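Local coordinates for protein acyl-CoA thioesterase (Alicyclobacillus acidocaldarius subsp. acidocaldarius, PDB 3RQB) that is of unknown function in detail but probably hydrolyses acyl-CoA thioesters, its chain carrying two hot-dog domains, at residues G22-G27 / P77-A82; A45-K50 / L96-D101. All blocks are in the same frame, centred on the assembly; numbering follows the deposited sequence.

Contact 1 of 2, residues G22-G27 / P77-A82; sequences GRQFHG and PFVIEA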
loop_
_atom_site.group_PDB
_atom_site.type_symbol
_atom_site.label_atom_id
_atom_site.label_comp_id
_atom_site.label_asym_id
_atom_site.label_seq_id
_atom_site.Cartn_x
_atom_site.Cartn_y
_atom_site.Cartn_z
ATOM N N GLY B 22 -24.456 17.280 -2.977
ATOM C CA GLY B 22 -23.660 18.479 -3.163
ATOM C C GLY B 22 -22.572 18.685 -2.118
ATOM O O GLY B 22 -21.688 19.518 -2.280
ATOM N N ARG B 23 -22.649 17.926 -1.035
ATOM C CA ARG B 23 -21.673 18.001 0.039
ATOM C C ARG B 23 -21.122 16.607 0.263
ATOM O O ARG B 23 -19.921 16.378 0.141
ATOM C CB ARG B 23 -22.264 18.610 1.318
ATOM C CG ARG B 23 -22.050 20.127 1.411
ATOM C CD ARG B 23 -22.519 20.738 2.743
ATOM N NE ARG B 23 -22.102 22.143 2.877
ATOM C CZ ARG B 23 -22.882 23.207 2.668
ATOM N NH1 ARG B 23 -24.156 23.064 2.319
ATOM N NH2 ARG B 23 -22.385 24.427 2.814
ATOM N N GLN B 24 -22.004 15.681 0.616
ATOM C CA GLN B 24 -21.590 14.313 0.869
ATOM C C GLN B 24 -22.307 13.282 -0.021
ATOM O O GLN B 24 -23.341 13.567 -0.636
ATOM C CB GLN B 24 -21.770 14.015 2.353
ATOM C CG GLN B 24 -21.125 15.080 3.230
ATOM C CD GLN B 24 -21.453 14.916 4.695
ATOM O OE1 GLN B 24 -20.642 15.245 5.564
ATOM N NE2 GLN B 24 -22.649 14.406 4.980
ATOM N N PHE B 25 -21.724 12.091 -0.106
ATOM C CA PHE B 25 -22.293 10.974 -0.854
ATOM C C PHE B 25 -23.081 10.038 0.039
ATOM O O PHE B 25 -22.701 9.779 1.186
ATOM C CB PHE B 25 -21.192 10.171 -1.538
ATOM C CG PHE B 25 -20.645 10.831 -2.759
ATOM C CD1 PHE B 25 -19.466 11.562 -2.701
ATOM C CD2 PHE B 25 -21.316 10.735 -3.967
ATOM C CE1 PHE B 25 -18.952 12.179 -3.829
ATOM C CE2 PHE B 25 -20.810 11.351 -5.102
ATOM C CZ PHE B 25 -19.621 12.078 -5.031
ATOM N N HIS B 26 -24.173 9.508 -0.498
ATOM C CA HIS B 26 -25.015 8.615 0.273
ATOM C C HIS B 26 -25.048 7.247 -0.348
ATOM O O HIS B 26 -25.120 7.110 -1.563
ATOM C CB HIS B 26 -26.412 9.194 0.377
ATOM C CG HIS B 26 -26.423 10.592 0.896
ATOM N ND1 HIS B 26 -26.838 10.909 2.172
ATOM C CD2 HIS B 26 -26.027 11.752 0.327
ATOM C CE1 HIS B 26 -26.716 12.211 2.357
ATOM N NE2 HIS B 26 -26.228 12.746 1.251
ATOM N N GLY B 27 -24.972 6.236 0.503
ATOM C CA GLY B 27 -25.040 4.867 0.054
ATOM C C GLY B 27 -25.614 3.978 1.135
ATOM O O GLY B 27 -25.852 4.403 2.271
ATOM N N PRO B 77 -27.556 2.584 5.815
ATOM C CA PRO B 77 -27.039 3.734 5.080
ATOM C C PRO B 77 -25.765 4.241 5.758
ATOM O O PRO B 77 -25.557 4.063 6.970
ATOM C CB PRO B 77 -28.148 4.772 5.231
ATOM C CG PRO B 77 -29.380 3.986 5.529
ATOM C CD PRO B 77 -28.926 2.790 6.308
ATOM N N PHE B 78 -24.912 4.848 4.940
ATOM C CA PHE B 78 -23.676 5.479 5.364
ATOM C C PHE B 78 -23.526 6.749 4.564
ATOM O O PHE B 78 -24.297 7.008 3.633
ATOM C CB PHE B 78 -22.477 4.601 5.071
ATOM C CG PHE B 78 -22.344 4.258 3.635
ATOM C CD1 PHE B 78 -21.690 5.103 2.772
ATOM C CD2 PHE B 78 -22.901 3.094 3.136
ATOM C CE1 PHE B 78 -21.577 4.781 1.441
ATOM C CE2 PHE B 78 -22.797 2.770 1.799
ATOM C CZ PHE B 78 -22.132 3.607 0.956
ATOM N N VAL B 79 -22.544 7.550 4.954
ATOM C CA VAL B 79 -22.253 8.796 4.277
ATOM C C VAL B 79 -20.761 8.885 3.974
ATOM O O VAL B 79 -19.933 8.512 4.804
ATOM C CB VAL B 79 -22.689 9.973 5.150
ATOM C CG1 VAL B 79 -21.543 10.948 5.367
ATOM C CG2 VAL B 79 -23.877 10.657 4.528
ATOM N N ILE B 80 -20.412 9.370 2.786
ATOM C CA ILE B 80 -19.009 9.532 2.438
ATOM C C ILE B 80 -18.693 10.962 2.099
ATOM O O ILE B 80 -19.372 11.578 1.294
ATOM C CB ILE B 80 -18.617 8.691 1.229
ATOM C CG1 ILE B 80 -19.030 7.234 1.446
ATOM C CG2 ILE B 80 -17.105 8.800 0.983
ATOM C CD1 ILE B 80 -18.732 6.317 0.269
ATOM N N GLU B 81 -17.632 11.484 2.686
ATOM C CA GLU B 81 -17.204 12.832 2.371
ATOM C C GLU B 81 -15.891 12.774 1.610
ATOM O O GLU B 81 -14.844 12.484 2.190
ATOM C CB GLU B 81 -17.005 13.580 3.675
ATOM C CG GLU B 81 -16.678 15.030 3.531
ATOM C CD GLU B 81 -16.624 15.706 4.876
ATOM O OE1 GLU B 81 -17.707 15.960 5.455
ATOM O OE2 GLU B 81 -15.498 15.957 5.361
ATOM N N ALA B 82 -15.932 13.080 0.317
ATOM C CA ALA B 82 -14.735 12.954 -0.522
ATOM C C ALA B 82 -14.136 14.307 -0.965
ATOM O O ALA B 82 -14.730 15.006 -1.785
ATOM C CB ALA B 82 -15.033 12.070 -1.735
#
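Phe25 O is the best-held polar atom, gripped twice from the facing strand: Ile80 N donates a hydrogen bond of 2.8 Å that lands on a lone pair, and Val79 CA adds a CA-H...O contact at 3.3 Å. The reciprocal bond, from Phe25 N to Ile80 O, is also 2.8 Å, nearly straight at 174° and in the carbonyl plane, so Phe25 and Ile80 form a classic hydrogen-bonded antiparallel pair. His26 and Val79 follow as a non-hydrogen-bonded pair, then Gly27 and Phe78 bond again, Phe78 N to Gly27 O at 2.9 Å and Gly27 N to Phe78 O at 3.3 Å, with each donor standing above the carbonyl plane it approaches.

Phe78 CG sits between the backbone N and the carbonyl carbon (chi1 58°), which swings the ring across to Gly27. Gly27 CA lies over the ring face, 3.7 Å from the centroid, in a CH-pi contact. Glycine suits this position because a CB would fall 2.2 Å from Phe78 CZ. Beside this pair, on the same face, Phe25 CB meets Ile80 CB at 4.1 Å. On the other face His26 and Val79 run side by side, while the imidazole NE2 is hydrogen-bonded to Asp21.

The greasy face of Phe25, Phe78 and Ile80 is turned to helix 41-53, where Phe78 touches Thr47. An alanine here in place of Phe78 would remove both that touch and the ring over Gly27, and would probably loosen the seat of the helix. Strands 25-28 and 77-87 thus pair antiparallel in the N-terminal hot-dog domain, with strand 91-100 on the other edge of 77-87.

Contact 2 of 2, residues A45-K50 / L96-D101; sequences AATMLK and LTMMQD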
loop_
_atom_site.group_PDB
_atom_site.type_symbol
_atom_site.label_atom_id
_atom_site.label_comp_id
_atom_site.label_asym_id
_atom_site.label_seq_id
_atom_site.Cartn_x
_atom_site.Cartn_y
_atom_site.Cartn_z
ATOM N N ALA B 45 -14.298 -0.879 -0.673
ATOM C CA ALA B 45 -13.213 -0.131 -1.297
ATOM C C ALA B 45 -13.628 0.397 -2.664
ATOM O O ALA B 45 -13.315 1.537 -3.005
ATOM C CB ALA B 45 -11.947 -0.994 -1.401
ATOM N N ALA B 46 -14.322 -0.438 -3.442
ATOM C CA ALA B 46 -14.889 -0.022 -4.723
ATOM C C ALA B 46 -15.798 1.173 -4.474
ATOM O O ALA B 46 -15.665 2.224 -5.100
ATOM C CB ALA B 46 -15.665 -1.158 -5.353
ATOM N N THR B 47 -16.707 1.015 -3.521
ATOM C CA THR B 47 -17.514 2.135 -3.057
ATOM C C THR B 47 -16.697 3.393 -2.708
ATOM O O THR B 47 -17.041 4.481 -3.141
ATOM C CB THR B 47 -18.359 1.729 -1.850
ATOM O OG1 THR B 47 -19.338 0.774 -2.269
ATOM C CG2 THR B 47 -19.052 2.942 -1.276
HETATM N N MSE B 48 -15.627 3.252 -1.931
HETATM C CA MSE B 48 -14.779 4.396 -1.592
HETATM C C MSE B 48 -14.252 5.101 -2.836
HETATM O O MSE B 48 -14.054 6.316 -2.824
HETATM C CB MSE B 48 -13.597 3.976 -0.708
HETATM C CG MSE B 48 -13.979 3.644 0.727
HETATM SE SE MSE B 48 -14.962 5.093 1.595
HETATM C CE MSE B 48 -13.577 5.695 2.828
ATOM N N LEU B 49 -14.019 4.336 -3.903
ATOM C CA LEU B 49 -13.434 4.865 -5.142
ATOM C C LEU B 49 -14.425 5.618 -6.049
ATOM O O LEU B 49 -14.096 6.674 -6.624
ATOM C CB LEU B 49 -12.768 3.731 -5.922
ATOM C CG LEU B 49 -12.078 4.095 -7.239
ATOM C CD1 LEU B 49 -10.904 5.038 -7.004
ATOM C CD2 LEU B 49 -11.617 2.830 -7.951
ATOM N N LYS B 50 -15.633 5.069 -6.177
ATOM C CA LYS B 50 -16.670 5.700 -6.976
ATOM C C LYS B 50 -16.877 7.117 -6.500
ATOM O O LYS B 50 -17.026 8.025 -7.309
ATOM C CB LYS B 50 -17.987 4.937 -6.878
ATOM C CG LYS B 50 -17.918 3.535 -7.439
ATOM C CD LYS B 50 -17.309 3.528 -8.833
ATOM C CE LYS B 50 -18.247 4.131 -9.870
ATOM N NZ LYS B 50 -17.630 4.111 -11.232
ATOM N N LEU B 96 -10.909 10.613 1.638
ATOM C CA LEU B 96 -12.292 10.200 1.836
ATOM C C LEU B 96 -12.571 9.578 3.187
ATOM O O LEU B 96 -11.701 8.965 3.824
ATOM C CB LEU B 96 -12.748 9.246 0.737
ATOM C CG LEU B 96 -12.335 9.613 -0.682
ATOM C CD1 LEU B 96 -10.977 9.004 -0.994
ATOM C CD2 LEU B 96 -13.370 9.124 -1.663
ATOM N N THR B 97 -13.816 9.757 3.610
ATOM C CA THR B 97 -14.278 9.324 4.911
ATOM C C THR B 97 -15.710 8.816 4.815
ATOM O O THR B 97 -16.574 9.485 4.243
ATOM C CB THR B 97 -14.217 10.499 5.893
ATOM O OG1 THR B 97 -12.926 11.125 5.805
ATOM C CG2 THR B 97 -14.469 10.024 7.312
HETATM N N MSE B 98 -15.962 7.643 5.388
HETATM C CA MSE B 98 -17.302 7.065 5.405
HETATM C C MSE B 98 -17.843 6.996 6.828
HETATM O O MSE B 98 -17.224 6.392 7.700
HETATM C CB MSE B 98 -17.305 5.668 4.778
HETATM C CG MSE B 98 -18.645 4.945 4.913
HETATM SE SE MSE B 98 -18.568 3.063 4.408
HETATM C CE MSE B 98 -17.907 3.255 2.552
HETATM N N MSE B 99 -19.001 7.609 7.054
HETATM C CA MSE B 99 -19.619 7.629 8.377
HETATM C C MSE B 99 -20.992 6.983 8.405
HETATM O O MSE B 99 -21.766 7.117 7.465
HETATM C CB MSE B 99 -19.732 9.067 8.883
HETATM C CG MSE B 99 -18.411 9.647 9.342
HETATM SE SE MSE B 99 -18.329 11.577 9.144
HETATM C CE MSE B 99 -18.500 11.701 7.187
ATOM N N GLN B 100 -21.274 6.275 9.494
ATOM C CA GLN B 100 -22.618 5.796 9.813
ATOM C C GLN B 100 -22.935 6.192 11.242
ATOM O O GLN B 100 -22.116 5.973 12.140
ATOM C CB GLN B 100 -22.684 4.281 9.726
ATOM C CG GLN B 100 -23.010 3.754 8.374
ATOM C CD GLN B 100 -22.800 2.268 8.307
ATOM O OE1 GLN B 100 -21.964 1.721 9.031
ATOM N NE2 GLN B 100 -23.565 1.596 7.449
ATOM N N ASP B 101 -24.116 6.760 11.467
ATOM C CA ASP B 101 -24.504 7.151 12.818
ATOM C C ASP B 101 -23.463 8.085 13.441
ATOM O O ASP B 101 -23.122 7.943 14.617
ATOM C CB ASP B 101 -24.668 5.918 13.718
ATOM C CG ASP B 101 -25.559 4.854 13.104
ATOM O OD1 ASP B 101 -26.794 5.054 13.092
ATOM O OD2 ASP B 101 -25.024 3.812 12.649
#
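No aromatic ring takes part here; the flat groups are backbone peptides of the strand. Met48 CE rests over one face of the peptide joining Leu96 to Thr97, 3.9 Å from Leu96 O, while the strand's edges are taken up by backbone hydrogen bonds, Leu96 to Ala108 on one side and others to strand 77-87. Met48, a selenomethionine in the crystal, gets there by bending at chi2 (-54°) and again at chi3.

Met98, also selenomethionine, has CG anti to the backbone N and runs extended until chi3 turns its methyl back; Met98 CE then meets Met48 SE at 3.6 Å, the two chains crossing obliquely. Thr47 CG2 lies 4.0 Å from the same Met98 CE, and Thr47 OG1 is hydrogen-bonded to Ile43 O within the helix. Met48 CE also approaches Leu96 CB at 4.2 Å, and Leu96 CD2 reaches the helix backbone at Met48 O.

The axes of 45-50 and 96-100 come within 9.4 Å, at 121° between their N-to-C directions, as the long helix packs against the hot-dog sheet. No hydrogen bond joins them: long, flexible selenoether chains (thioethers in the natural protein) meet between helix and strand, and such a buried contact depends on shape and dispersion rather than on direction.

In the fold
The two contacts are joined through adjacent strands, 77-87 and 91-100, and their centres lie about 7 Å apart. Val79 O and Met99 N, 2.6 Å apart, and Glu81 N and Thr97 O, at 2.7 Å, probably form the hydrogen bonds that tie them. Ala82 CB also packs on Leu96 CD2 at 3.4 Å. Contact 1 lies near the edge of the sheet, its strand 25-28 one in from the outermost strand 19-20, with its centre about 20 Å from that of the chain; contact 2, at about 14 Å, seats helix 41-53 on the sheet, and its Thr47 touches contact 1 as well. Sheet and helix together form the hot-dog arrangement of the N-terminal domain; neither contact can be assigned to a catalytic site.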